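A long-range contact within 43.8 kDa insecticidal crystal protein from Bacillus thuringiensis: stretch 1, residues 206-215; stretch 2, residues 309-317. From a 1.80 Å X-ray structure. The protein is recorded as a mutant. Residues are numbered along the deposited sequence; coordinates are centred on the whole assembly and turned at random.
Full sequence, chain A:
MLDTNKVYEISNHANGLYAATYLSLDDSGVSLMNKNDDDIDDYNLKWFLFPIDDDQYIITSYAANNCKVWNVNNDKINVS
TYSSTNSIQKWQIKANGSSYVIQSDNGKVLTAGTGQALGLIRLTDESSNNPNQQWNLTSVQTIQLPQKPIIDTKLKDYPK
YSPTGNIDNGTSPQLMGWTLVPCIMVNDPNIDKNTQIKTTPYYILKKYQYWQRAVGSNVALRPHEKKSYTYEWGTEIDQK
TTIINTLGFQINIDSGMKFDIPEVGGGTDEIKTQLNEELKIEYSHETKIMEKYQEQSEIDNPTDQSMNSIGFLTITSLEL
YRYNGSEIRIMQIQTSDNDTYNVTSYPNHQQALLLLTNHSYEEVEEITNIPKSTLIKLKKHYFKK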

# COMPACT_ATOMS: atom_id res chain seq x y z
N LYS A 206 0.17 -5.64 -3.63
CA LYS A 206 -0.96 -6.54 -3.54
C LYS A 206 -1.21 -6.87 -2.10
O LYS A 206 -0.26 -6.90 -1.28
CB LYS A 206 -0.59 -7.87 -4.19
CG LYS A 206 -0.09 -7.79 -5.60
CD LYS A 206 -0.04 -9.19 -6.20
CE LYS A 206 0.64 -9.20 -7.54
NZ LYS A 206 0.61 -10.52 -8.19
N LYS A 207 -2.48 -7.13 -1.81
CA LYS A 207 -2.90 -7.65 -0.49
C LYS A 207 -3.67 -8.95 -0.66
O LYS A 207 -4.76 -8.95 -1.24
CB LYS A 207 -3.77 -6.66 0.29
CG LYS A 207 -3.87 -7.08 1.76
CD LYS A 207 -4.88 -6.25 2.61
CE LYS A 207 -6.33 -6.68 2.36
NZ LYS A 207 -7.30 -5.92 3.22
N TYR A 208 -3.09 -10.05 -0.17
CA TYR A 208 -3.75 -11.35 -0.18
C TYR A 208 -4.21 -11.68 1.21
O TYR A 208 -3.56 -11.28 2.20
CB TYR A 208 -2.78 -12.44 -0.58
CG TYR A 208 -2.31 -12.40 -2.03
CD1 TYR A 208 -1.07 -11.85 -2.38
CD2 TYR A 208 -3.10 -12.90 -3.04
CE1 TYR A 208 -0.66 -11.81 -3.73
CE2 TYR A 208 -2.67 -12.87 -4.37
CZ TYR A 208 -1.45 -12.32 -4.70
OH TYR A 208 -1.04 -12.30 -6.04
N GLN A 209 -5.32 -12.40 1.29
CA GLN A 209 -5.76 -12.94 2.58
C GLN A 209 -6.14 -14.41 2.38
O GLN A 209 -6.43 -14.83 1.25
CB GLN A 209 -6.90 -12.14 3.19
CG GLN A 209 -6.47 -10.76 3.66
CD GLN A 209 -7.64 -9.96 4.21
OE1 GLN A 209 -8.73 -9.98 3.65
NE2 GLN A 209 -7.40 -9.23 5.31
N TYR A 210 -6.07 -15.17 3.46
CA TYR A 210 -6.38 -16.58 3.47
C TYR A 210 -6.36 -17.04 4.93
O TYR A 210 -5.89 -16.32 5.81
CB TYR A 210 -5.36 -17.39 2.66
CG TYR A 210 -3.90 -17.11 2.99
CD1 TYR A 210 -3.18 -17.94 3.84
CD2 TYR A 210 -3.23 -16.04 2.40
CE1 TYR A 210 -1.81 -17.69 4.11
CE2 TYR A 210 -1.90 -15.81 2.65
CZ TYR A 210 -1.19 -16.61 3.49
OH TYR A 210 0.13 -16.30 3.71
N TRP A 211 -6.88 -18.23 5.18
CA TRP A 211 -6.85 -18.81 6.51
C TRP A 211 -5.64 -19.75 6.63
O TRP A 211 -5.23 -20.35 5.64
CB TRP A 211 -8.13 -19.62 6.74
CG TRP A 211 -9.38 -18.78 6.83
CD1 TRP A 211 -10.31 -18.56 5.84
CD2 TRP A 211 -9.85 -18.06 7.98
NE1 TRP A 211 -11.33 -17.77 6.31
CE2 TRP A 211 -11.06 -17.43 7.61
CE3 TRP A 211 -9.38 -17.92 9.30
CZ2 TRP A 211 -11.80 -16.65 8.51
CZ3 TRP A 211 -10.14 -17.12 10.21
CH2 TRP A 211 -11.32 -16.51 9.80
N GLN A 212 -5.09 -19.87 7.85
CA GLN A 212 -3.99 -20.75 8.20
C GLN A 212 -4.11 -21.22 9.66
O GLN A 212 -4.48 -20.45 10.53
CB GLN A 212 -2.66 -19.99 8.05
CG GLN A 212 -1.41 -20.84 8.24
CD GLN A 212 -0.12 -20.05 7.96
OE1 GLN A 212 0.70 -19.84 8.86
NE2 GLN A 212 0.03 -19.59 6.72
N ARG A 213 -3.80 -22.49 9.90
CA ARG A 213 -3.82 -23.08 11.23
C ARG A 213 -3.01 -22.23 12.20
O ARG A 213 -1.94 -21.76 11.86
CB ARG A 213 -3.21 -24.50 11.13
CG ARG A 213 -2.70 -25.11 12.43
CD ARG A 213 -1.99 -26.46 12.23
NE ARG A 213 -0.98 -26.70 13.26
CZ ARG A 213 -0.50 -27.90 13.58
NH1 ARG A 213 -0.95 -28.99 12.96
NH2 ARG A 213 0.42 -28.02 14.54
N ALA A 214 -3.53 -22.01 13.40
CA ALA A 214 -2.78 -21.26 14.40
C ALA A 214 -1.84 -22.21 15.12
O ALA A 214 -2.26 -23.24 15.66
CB ALA A 214 -3.71 -20.64 15.38
N VAL A 215 -0.56 -21.86 15.15
CA VAL A 215 0.45 -22.66 15.80
C VAL A 215 0.10 -22.75 17.30
O VAL A 215 -0.13 -21.72 17.97
CB VAL A 215 1.87 -22.09 15.56
CG1 VAL A 215 2.93 -23.01 16.17
CG2 VAL A 215 2.16 -21.83 14.05
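Stretch 2, residues 309-317: SIGFLTITS

Stretch 2 lies beside stretch 1 as an antiparallel β-strand neighbour, joined to it by a regular ladder of backbone hydrogen bonds and by side chains paired on both faces of the sheet. Residues 309-317 are extended throughout, with phi between -82° and -151° and psi between 116° and 155°. The N-to-C directions of the two strands differ by 153°, and their axes approach to 4.5 Å, as expected for adjacent strands with a modest twist.

The register follows from the bridges. Ser 317 faces Tyr 208, Ile 315 faces Tyr 210 and Leu 313 faces Gln 212, each pair closed by two hydrogen bonds. Ser 317 N to Tyr 208 O measures 2.8 Å and Tyr 208 N to Ser 317 O 2.9 Å; Ile 315 N to Tyr 210 O is 2.7 Å, whereas Tyr 210 N to Ile 315 O is longer, 3.2 Å, and more bent at 148°. Between these lie the non-hydrogen-bonded pairs, whose CA atoms come closer: Thr 316 CA to Gln 209 CA is 4.6 Å, and Thr 314 CA to Trp 211 CA 4.5 Å. The ladder extends to Ala 214 N, which donates to Gly 311 O at 2.8 Å.

Alternation sorts the side chains. On the face carrying Tyr 210 and Gln 212, Ile 315 packs over the tyrosine ring: its CB lies 3.9 Å from the Tyr 210 ring centroid (CG, CD1, CD2, CE1, CE2, CZ), 19° off the normal, a CH-pi contact. Ile 315 CG1 also meets Gln 212 CB at 3.5 Å. On the other face, Gln 209 NE2 donates to Thr 316 OG1 at 3.1 Å, tying two side chains across the strands, and Thr 314 OG1 sits over the Trp 211 ring, 3.3 Å from Trp 211 CH2.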

# COMPACT_ATOMS: atom_id res chain seq x y z
N SER A 309 -9.66 -30.26 18.69
CA SER A 309 -9.96 -28.89 18.27
C SER A 309 -8.75 -28.33 17.57
O SER A 309 -7.63 -28.79 17.80
CB SER A 309 -10.26 -28.03 19.50
OG SER A 309 -10.63 -26.70 19.15
N ILE A 310 -8.97 -27.37 16.70
CA ILE A 310 -7.89 -26.66 16.07
C ILE A 310 -8.43 -25.28 15.75
O ILE A 310 -9.63 -25.09 15.56
CB ILE A 310 -7.41 -27.38 14.79
CG1 ILE A 310 -6.11 -26.74 14.27
CG2 ILE A 310 -8.48 -27.34 13.74
CD1 ILE A 310 -5.35 -27.57 13.27
N GLY A 311 -7.54 -24.30 15.66
CA GLY A 311 -7.95 -22.95 15.36
C GLY A 311 -7.31 -22.39 14.11
O GLY A 311 -6.23 -22.83 13.70
N PHE A 312 -8.01 -21.44 13.49
CA PHE A 312 -7.48 -20.75 12.33
C PHE A 312 -7.47 -19.25 12.51
O PHE A 312 -8.28 -18.70 13.26
CB PHE A 312 -8.31 -21.09 11.10
CG PHE A 312 -8.24 -22.54 10.72
CD1 PHE A 312 -9.19 -23.44 11.19
CD2 PHE A 312 -7.24 -23.00 9.90
CE1 PHE A 312 -9.13 -24.77 10.86
CE2 PHE A 312 -7.19 -24.33 9.54
CZ PHE A 312 -8.14 -25.22 10.02
N LEU A 313 -6.54 -18.61 11.81
CA LEU A 313 -6.40 -17.15 11.76
C LEU A 313 -6.42 -16.71 10.31
O LEU A 313 -5.96 -17.44 9.43
CB LEU A 313 -5.05 -16.75 12.35
CG LEU A 313 -4.95 -16.97 13.86
CD1 LEU A 313 -3.51 -17.02 14.30
CD2 LEU A 313 -5.71 -15.81 14.54
N THR A 314 -6.92 -15.50 10.08
CA THR A 314 -6.86 -14.90 8.76
C THR A 314 -5.49 -14.30 8.66
O THR A 314 -5.08 -13.52 9.53
CB THR A 314 -7.90 -13.79 8.59
OG1 THR A 314 -9.19 -14.38 8.50
CG2 THR A 314 -7.73 -13.09 7.22
N ILE A 315 -4.76 -14.72 7.63
CA ILE A 315 -3.45 -14.18 7.35
C ILE A 315 -3.60 -13.08 6.32
O ILE A 315 -4.40 -13.21 5.41
CB ILE A 315 -2.53 -15.25 6.75
CG1 ILE A 315 -2.45 -16.49 7.65
CG2 ILE A 315 -1.10 -14.65 6.58
CD1 ILE A 315 -1.80 -16.21 9.03
N THR A 316 -2.84 -11.99 6.49
CA THR A 316 -2.80 -10.96 5.44
C THR A 316 -1.38 -10.89 4.92
O THR A 316 -0.42 -10.75 5.70
CB THR A 316 -3.21 -9.61 6.02
OG1 THR A 316 -4.58 -9.69 6.39
CG2 THR A 316 -3.20 -8.51 4.93
N SER A 317 -1.21 -10.96 3.60
CA SER A 317 0.12 -10.88 3.01
C SER A 317 0.20 -9.64 2.11
O SER A 317 -0.50 -9.54 1.12
CB SER A 317 0.39 -12.14 2.17
OG SER A 317 1.72 -12.12 1.66